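Local structure of lectin (Pleurotus ostreatus, 6T0Q) at residues A[23-28]-A[69-74]; A[233-238]-A[348-353]. The protein probably binds galactose-type sugars as a calcium-binding lectin of the oyster mushroom. All coordinates share one frame; numbering follows the deposited sequence.

Interaction 1 (A[23-28]-A[69-74]). Unlike the reference sequence in segment 23-28: Arg-23 (reference Ser).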
loop_
_atom_site.group_PDB
_atom_site.type_symbol
_atom_site.label_atom_id
_atom_site.label_comp_id
_atom_site.label_asym_id
_atom_site.label_seq_id
_atom_site.Cartn_x
_atom_site.Cartn_y
_atom_site.Cartn_z
ATOM N N ARG A 23 19.414 -6.744 -10.913
ATOM C CA ARG A 23 20.635 -7.354 -11.418
ATOM C C ARG A 23 21.272 -8.210 -10.333
ATOM O O ARG A 23 20.918 -8.136 -9.154
ATOM C CB ARG A 23 21.628 -6.287 -11.895
ATOM C CG ARG A 23 22.077 -5.347 -10.791
ATOM C CD ARG A 23 22.770 -4.107 -11.353
ATOM N NE ARG A 23 24.222 -4.250 -11.485
ATOM C CZ ARG A 23 25.100 -3.893 -10.548
ATOM N NH1 ARG A 23 24.675 -3.382 -9.398
ATOM N NH2 ARG A 23 26.403 -4.049 -10.757
ATOM N N GLN A 24 22.231 -9.024 -10.750
ATOM C CA GLN A 24 23.066 -9.714 -9.780
ATOM C C GLN A 24 23.740 -8.700 -8.861
ATOM O O GLN A 24 24.211 -7.651 -9.306
ATOM C CB GLN A 24 24.114 -10.567 -10.495
ATOM C CG GLN A 24 25.106 -11.225 -9.544
ATOM C CD GLN A 24 26.062 -12.167 -10.261
ATOM O OE1 GLN A 24 25.650 -12.980 -11.090
ATOM N NE2 GLN A 24 27.342 -12.064 -9.940
ATOM N N PHE A 25 23.760 -9.003 -7.566
ATOM C CA PHE A 25 24.349 -8.088 -6.595
ATOM C C PHE A 25 25.841 -7.915 -6.866
ATOM O O PHE A 25 26.549 -8.890 -7.136
ATOM C CB PHE A 25 24.119 -8.625 -5.176
ATOM C CG PHE A 25 24.891 -7.889 -4.117
ATOM C CD1 PHE A 25 24.439 -6.669 -3.634
ATOM C CD2 PHE A 25 26.078 -8.413 -3.614
ATOM C CE1 PHE A 25 25.156 -5.975 -2.664
ATOM C CE2 PHE A 25 26.803 -7.724 -2.636
ATOM C CZ PHE A 25 26.341 -6.511 -2.165
ATOM N N GLN A 26 26.319 -6.664 -6.790
ATOM C CA GLN A 26 27.733 -6.342 -7.002
ATOM C C GLN A 26 28.410 -6.034 -5.673
ATOM O O GLN A 26 28.079 -5.021 -5.035
ATOM C CB GLN A 26 27.897 -5.150 -7.955
ATOM C CG GLN A 26 29.365 -4.709 -8.090
ATOM C CD GLN A 26 29.552 -3.412 -8.882
ATOM O OE1 GLN A 26 28.651 -2.966 -9.593
ATOM N NE2 GLN A 26 30.726 -2.798 -8.746
ATOM N N PRO A 27 29.362 -6.849 -5.229
ATOM C CA PRO A 27 29.986 -6.615 -3.922
ATOM C C PRO A 27 30.741 -5.297 -3.885
ATOM O O PRO A 27 31.446 -4.941 -4.829
ATOM C CB PRO A 27 30.944 -7.804 -3.775
ATOM C CG PRO A 27 30.350 -8.879 -4.646
ATOM C CD PRO A 27 29.823 -8.104 -5.843
ATOM N N ALA A 28 30.563 -4.557 -2.791
ATOM C CA ALA A 28 31.490 -3.479 -2.475
ATOM C C ALA A 28 32.785 -4.093 -1.956
ATOM O O ALA A 28 32.754 -5.030 -1.157
ATOM C CB ALA A 28 30.890 -2.527 -1.438
ATOM N N CYS A 69 21.243 4.720 -4.126
ATOM C CA CYS A 69 21.472 3.998 -2.883
ATOM C C CYS A 69 22.915 3.520 -2.881
ATOM O O CYS A 69 23.621 3.631 -3.887
ATOM C CB CYS A 69 20.487 2.830 -2.732
ATOM S SG CYS A 69 20.487 1.658 -4.113
ATOM N N ALA A 70 23.353 2.995 -1.730
ATOM C CA ALA A 70 24.746 2.599 -1.561
ATOM C C ALA A 70 24.847 1.301 -0.786
ATOM O O ALA A 70 24.074 1.064 0.147
ATOM C CB ALA A 70 25.571 3.656 -0.809
ATOM N N THR A 71 25.819 0.478 -1.180
ATOM C CA THR A 71 26.288 -0.653 -0.394
ATOM C C THR A 71 27.561 -0.217 0.323
ATOM O O THR A 71 28.500 0.255 -0.325
ATOM C CB THR A 71 26.563 -1.856 -1.294
ATOM O OG1 THR A 71 25.349 -2.255 -1.942
ATOM C CG2 THR A 71 27.125 -3.012 -0.485
ATOM N N ILE A 72 27.589 -0.349 1.644
ATOM C CA ILE A 72 28.707 0.144 2.447
ATOM C C ILE A 72 29.361 -1.024 3.171
ATOM O O ILE A 72 28.666 -1.897 3.705
ATOM C CB ILE A 72 28.230 1.217 3.450
ATOM C CG1 ILE A 72 27.695 2.443 2.692
ATOM C CG2 ILE A 72 29.353 1.611 4.433
ATOM C CD1 ILE A 72 26.801 3.349 3.534
ATOM N N VAL A 73 30.695 -1.047 3.189
ATOM C CA VAL A 73 31.447 -1.944 4.066
ATOM C C VAL A 73 32.396 -1.087 4.888
ATOM O O VAL A 73 33.134 -0.271 4.325
ATOM C CB VAL A 73 32.226 -3.024 3.290
ATOM C CG1 VAL A 73 33.069 -3.865 4.272
ATOM C CG2 VAL A 73 31.261 -3.936 2.499
ATOM N N VAL A 74 32.380 -1.267 6.212
ATOM C CA VAL A 74 33.162 -0.416 7.108
ATOM C C VAL A 74 33.864 -1.289 8.145
ATOM O O VAL A 74 33.316 -2.301 8.598
ATOM C CB VAL A 74 32.280 0.672 7.769
ATOM C CG1 VAL A 74 31.090 0.051 8.509
ATOM C CG2 VAL A 74 33.114 1.549 8.708
HETATM O O HOH W 1 26.063 -3.377 -4.365
#
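Thr-71 and Ala-28 bury equal areas where segment 23-28, near the N terminus, ends against strand 67-76 of the first beta-sandwich lobe. Its strand 23-24 is the outermost strand of a sheet of the other lobe, and Arg-23 and Phe-25 make backbone hydrogen bonds with Thr-264 and Ala-262, so the contact lies between the two sandwiches. Both branches of Thr-71 reach the segment. OG1 stands beside the backbone N (chi1 -62°), which leaves CG2 anti to that N, and this methyl comes within 3.9 Å of Ala-28 CB. The same Ala-28 CB lies 3.8 Å from Thr-71 O. Two residues along the strand, Val-73 CG2 approaches Ala-28 CB at 4.2 Å, which places the alanine methyl against two alternate strand residues. Phe-25 arrives at Thr-71 from the opposite direction with its ring edge leading: CZ is 4.0 Å from Thr-71 CG2, while Thr-71 OG1 lies at the ring edge, near its plane, 3.8 Å from Phe-25 CE1. Beyond the segments, Cys-69 forms a disulfide with Cys-231, a covalent link beside this junction. A water bridges the segments, donating to Gln-26 O at 2.7 Å and hydrogen-bonded to Thr-71 OG1 at 2.8 Å.

Interaction 2 (A[233-238]-A[348-353])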
loop_
_atom_site.group_PDB
_atom_site.type_symbol
_atom_site.label_atom_id
_atom_site.label_comp_id
_atom_site.label_asym_id
_atom_site.label_seq_id
_atom_site.Cartn_x
_atom_site.Cartn_y
_atom_site.Cartn_z
ATOM N N THR A 233 17.925 -5.423 -1.455
ATOM C CA THR A 233 18.927 -6.452 -1.681
ATOM C C THR A 233 18.323 -7.775 -1.245
ATOM O O THR A 233 17.743 -7.858 -0.159
ATOM C CB THR A 233 20.201 -6.153 -0.900
ATOM O OG1 THR A 233 20.642 -4.828 -1.231
ATOM C CG2 THR A 233 21.306 -7.168 -1.261
ATOM N N VAL A 234 18.433 -8.796 -2.092
ATOM C CA VAL A 234 17.807 -10.093 -1.842
ATOM C C VAL A 234 18.880 -11.167 -1.861
ATOM O O VAL A 234 19.688 -11.227 -2.793
ATOM C CB VAL A 234 16.716 -10.415 -2.881
ATOM C CG1 VAL A 234 16.095 -11.798 -2.597
ATOM C CG2 VAL A 234 15.661 -9.330 -2.896
ATOM N N LEU A 235 18.883 -12.015 -0.838
ATOM C CA LEU A 235 19.722 -13.202 -0.787
ATOM C C LEU A 235 18.806 -14.419 -0.754
ATOM O O LEU A 235 17.898 -14.468 0.075
ATOM C CB LEU A 235 20.611 -13.164 0.457
ATOM C CG LEU A 235 21.488 -14.389 0.671
ATOM C CD1 LEU A 235 22.502 -14.476 -0.449
ATOM C CD2 LEU A 235 22.167 -14.299 2.040
ATOM N N ILE A 236 19.019 -15.392 -1.645
ATOM C CA ILE A 236 18.065 -16.494 -1.769
ATOM C C ILE A 236 18.766 -17.785 -2.185
ATOM O O ILE A 236 19.739 -17.776 -2.949
ATOM C CB ILE A 236 16.947 -16.117 -2.769
ATOM C CG1 ILE A 236 15.907 -17.231 -2.915
ATOM C CG2 ILE A 236 17.537 -15.760 -4.145
ATOM C CD1 ILE A 236 14.647 -16.718 -3.658
ATOM N N ALA A 237 18.250 -18.910 -1.684
ATOM C CA ALA A 237 18.661 -20.236 -2.131
ATOM C C ALA A 237 17.478 -21.180 -1.980
ATOM O O ALA A 237 16.566 -20.928 -1.189
ATOM C CB ALA A 237 19.871 -20.760 -1.341
ATOM N N ALA A 238 17.498 -22.279 -2.740
ATOM C CA ALA A 238 16.405 -23.243 -2.684
ATOM C C ALA A 238 16.905 -24.642 -3.008
ATOM O O ALA A 238 17.850 -24.822 -3.781
ATOM C CB ALA A 238 15.265 -22.885 -3.651
ATOM N N MET A 348 26.263 -22.707 3.777
ATOM C CA MET A 348 25.917 -21.960 2.561
ATOM C C MET A 348 27.002 -20.958 2.160
ATOM O O MET A 348 27.430 -20.126 2.964
ATOM C CB MET A 348 24.596 -21.211 2.767
ATOM C CG MET A 348 24.046 -20.565 1.483
ATOM S SD MET A 348 23.281 -21.786 0.388
ATOM C CE MET A 348 21.839 -22.246 1.377
ATOM N N VAL A 349 27.431 -21.026 0.907
ATOM C CA VAL A 349 28.315 -19.998 0.364
ATOM C C VAL A 349 27.479 -18.759 0.037
ATOM O O VAL A 349 26.591 -18.803 -0.820
ATOM C CB VAL A 349 29.056 -20.503 -0.879
ATOM C CG1 VAL A 349 29.907 -19.372 -1.467
ATOM C CG2 VAL A 349 29.924 -21.730 -0.534
ATOM N N ILE A 350 27.767 -17.653 0.715
ATOM C CA ILE A 350 27.030 -16.400 0.555
ATOM C C ILE A 350 27.937 -15.383 -0.130
ATOM O O ILE A 350 29.106 -15.257 0.265
ATOM C CB ILE A 350 26.554 -15.866 1.916
ATOM C CG1 ILE A 350 25.628 -16.886 2.600
ATOM C CG2 ILE A 350 25.867 -14.505 1.742
ATOM C CD1 ILE A 350 25.350 -16.591 4.079
ATOM N N PRO A 351 27.453 -14.629 -1.123
ATOM C CA PRO A 351 28.293 -13.591 -1.739
ATOM C C PRO A 351 28.760 -12.565 -0.719
ATOM O O PRO A 351 28.045 -12.225 0.224
ATOM C CB PRO A 351 27.367 -12.953 -2.784
ATOM C CG PRO A 351 26.341 -14.020 -3.085
ATOM C CD PRO A 351 26.123 -14.705 -1.754
ATOM N N SER A 352 29.981 -12.077 -0.921
ATOM C CA SER A 352 30.533 -11.032 -0.070
ATOM C C SER A 352 29.773 -9.725 -0.244
ATOM O O SER A 352 29.327 -9.385 -1.344
ATOM C CB SER A 352 32.010 -10.809 -0.406
ATOM O OG SER A 352 32.738 -12.005 -0.230
ATOM N N ALA A 353 29.641 -8.979 0.847
ATOM C CA ALA A 353 29.016 -7.661 0.798
ATOM C C ALA A 353 29.858 -6.679 -0.017
ATOM O O ALA A 353 31.089 -6.790 -0.060
ATOM C CB ALA A 353 28.810 -7.123 2.211
ATOM O OXT ALA A 353 29.336 -5.746 -0.628
#
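Leu-235 and Ala-237, alternate residues on one face of strand 229-239 in the second beta-sandwich lobe, meet the irregular C-terminal tail through Met-348, Ile-350 and Pro-351. From Leu-235 CA, the bond to CB is directed at the tail, and CG stands anti to the backbone N (chi1 177°). CB and CG have no partner in the tail within 4.2 Å; CG is the fork, and its two methyls do the touching. CD1 rests 3.9 Å from Pro-351 CD and 4.0 Å from Ile-350 CG2; CD2 lies 3.7 Å from the same Ile-350 CG2, so one isoleucine methyl touches both ends of the leucine fork, and the two side chains cross at about a right angle. Farther along the strand, Met-348 bends about its CB-CG and CG-SD bonds, bringing CE to 3.7 Å from Ala-237 CB, with SD at 4.0 Å from the same Ala-237 CB. All these contacts are apolar. The tail runs roughly against the strand, with directions 142° apart. Leu-195 touches both Leu-235 and Met-348; on the strand's other face, Val-234 and Ile-236 pack on Leu-244 and Tyr-242 of strand 241-246, while backbone hydrogen bonds hold strand 229-239 between strands 261-265 and 287-296.

From the N terminus, segment 23-28 meets 69-74 first, and interaction 1 closes a loop: 40 residues lie between its segments, holding strands 34-37 and 51-60 and the start of strand 67-76. Interaction 2 then closes a second, longer loop from 233-238 to 348-353, spanning most of the second lobe. The loops follow in series; neither nests in nor crosses the other. In space they touch, their centres about 13 Å apart: Ala-28 N lies 2.8 Å from Ala-353 OXT, a probable hydrogen bond. Strands 23-24 and 229-239 belong to one sheet of the second lobe; interaction 1 ties the segment at that sheet's edge to strand 67-76 of the first lobe, and interaction 2 lays the C-terminal tail on it.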